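Inorganic pyrophosphatase (Anaplasma phagocytophilum, PDB 3LD3) probably catalyses the magnesium-dependent hydrolysis of inorganic pyrophosphate to two phosphate ions, working as a homohexamer. Local coordinates at residues S146-P149 with S150-D154. Residues are numbered along the deposited sequence; the frame is centred on the assembly and turned at random. Where two conformers were deposited one is given.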
loop_
_atom_site.group_PDB
_atom_site.type_symbol
_atom_site.label_atom_id
_atom_site.label_comp_id
_atom_site.label_asym_id
_atom_site.label_seq_id
_atom_site.Cartn_x
_atom_site.Cartn_y
_atom_site.Cartn_z
ATOM N N SER A 146 -7.581 -2.981 -30.045
ATOM C CA SER A 146 -7.459 -4.383 -30.393
ATOM C C SER A 146 -6.023 -4.901 -30.308
ATOM O O SER A 146 -5.803 -6.091 -30.410
ATOM C CB SER A 146 -8.023 -4.608 -31.792
ATOM O OG SER A 146 -7.552 -3.632 -32.688
ATOM N N ASP A 147 -5.043 -4.020 -30.075
ATOM C CA ASP A 147 -3.673 -4.459 -29.803
ATOM C C ASP A 147 -3.500 -4.913 -28.327
ATOM O O ASP A 147 -2.454 -5.454 -27.960
ATOM C CB ASP A 147 -2.687 -3.327 -30.105
ATOM C CG ASP A 147 -2.685 -2.927 -31.594
ATOM O OD1 ASP A 147 -2.774 -3.858 -32.407
ATOM O OD2 ASP A 147 -2.607 -1.718 -31.916
ATOM N N LEU A 148 -4.486 -4.626 -27.488
ATOM C CA LEU A 148 -4.473 -5.081 -26.084
ATOM C C LEU A 148 -5.194 -6.415 -25.944
ATOM O O LEU A 148 -6.006 -6.744 -26.801
ATOM C CB LEU A 148 -5.135 -4.064 -25.178
ATOM C CG LEU A 148 -4.400 -2.716 -25.091
ATOM C CD1 LEU A 148 -5.333 -1.672 -24.506
ATOM C CD2 LEU A 148 -3.122 -2.880 -24.283
ATOM N N PRO A 149 -4.906 -7.183 -24.873
ATOM C CA PRO A 149 -5.577 -8.467 -24.682
ATOM C C PRO A 149 -7.096 -8.342 -24.599
ATOM O O PRO A 149 -7.628 -7.461 -23.905
ATOM C CB PRO A 149 -4.983 -9.001 -23.373
ATOM C CG PRO A 149 -3.634 -8.294 -23.286
ATOM C CD PRO A 149 -3.891 -6.945 -23.831
ATOM N N SER A 150 -7.796 -9.248 -25.294
ATOM C CA SER A 150 -9.253 -9.217 -25.323
ATOM C C SER A 150 -9.848 -9.399 -23.938
ATOM O O SER A 150 -10.879 -8.821 -23.650
ATOM C CB SER A 150 -9.819 -10.247 -26.327
ATOM O OG SER A 150 -9.454 -11.556 -25.965
ATOM N N SER A 151 -9.188 -10.182 -23.081
ATOM C CA SER A 151 -9.674 -10.393 -21.732
ATOM C C SER A 151 -9.681 -9.072 -20.966
ATOM O O SER A 151 -10.591 -8.818 -20.182
ATOM C CB SER A 151 -8.863 -11.460 -20.970
ATOM O OG SER A 151 -7.466 -11.189 -20.953
ATOM N N PHE A 152 -8.678 -8.227 -21.216
ATOM C CA PHE A 152 -8.612 -6.910 -20.556
ATOM C C PHE A 152 -9.710 -5.988 -21.085
ATOM O O PHE A 152 -10.390 -5.297 -20.325
ATOM C CB PHE A 152 -7.245 -6.291 -20.732
ATOM C CG PHE A 152 -7.123 -4.908 -20.156
ATOM C CD1 PHE A 152 -7.171 -4.725 -18.776
ATOM C CD2 PHE A 152 -6.994 -3.805 -20.985
ATOM C CE1 PHE A 152 -7.043 -3.431 -18.237
ATOM C CE2 PHE A 152 -6.877 -2.516 -20.449
ATOM C CZ PHE A 152 -6.905 -2.347 -19.102
ATOM N N LEU A 153 -9.893 -5.986 -22.406
ATOM C CA LEU A 153 -10.951 -5.195 -23.001
ATOM C C LEU A 153 -12.309 -5.626 -22.468
ATOM O O LEU A 153 -13.148 -4.789 -22.165
ATOM C CB LEU A 153 -10.925 -5.311 -24.511
ATOM C CG LEU A 153 -9.671 -4.786 -25.218
ATOM C CD1 LEU A 153 -9.691 -5.136 -26.699
ATOM C CD2 LEU A 153 -9.564 -3.286 -25.023
ATOM N N ASP A 154 -12.500 -6.945 -22.360
ATOM C CA ASP A 154 -13.722 -7.494 -21.799
ATOM C C ASP A 154 -13.910 -7.113 -20.316
ATOM O O ASP A 154 -15.035 -6.911 -19.890
ATOM C CB ASP A 154 -13.746 -9.018 -21.973
ATOM C CG ASP A 154 -13.963 -9.450 -23.426
ATOM O OD1 ASP A 154 -14.302 -8.615 -24.313
ATOM O OD2 ASP A 154 -13.769 -10.652 -23.694
#
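The carbonyl oxygen of Pro149 takes two backbone N-H groups from the turn that follows it. Leu153 N gives the sounder bond, 3.1 Å from Pro149 O, nearly straight at 165° and lying in the carbonyl plane. Phe152 N, 3.0 Å from the same Pro149 O, is bent to 124° and counts as weak. Side-chain carbon packs about this oxygen as well, with Phe152 CB 3.4 Å and Leu153 CG 3.6 Å from Pro149 O. Proline, which has no N-H of its own, here occupies the N-cap position of helix 150-162, and the bond to Leu153 opens the alpha-helical pattern that Asp154 N to Ser150 O continues. The helix is reached through a loop after strand 122-131, part of the strongly curved beta-barrel core of family I pyrophosphatases. Leu148, the residue before the cap, touches both Phe152 and Leu153 through apolar carbon. Phe152 CG stands anti to the backbone N (chi1 177°), which sets the ring beside Leu148, whose CD1 meets its edge near the ring plane, 4.4 Å from Phe152 CE2. The Leu153 side chain instead runs back alongside the loop: one branch, CD1, lies 4.0 Å from Leu148 O, and the other, CD2, lies 4.5 Å from Leu148 CB. Both leucines also touch Leu128 of strand 122-131, joining the loop and the start of the helix to the sheet. Pro149, Ser151 and Phe152 pack against Tyr138 of a second subunit, at an interface of the hexamer.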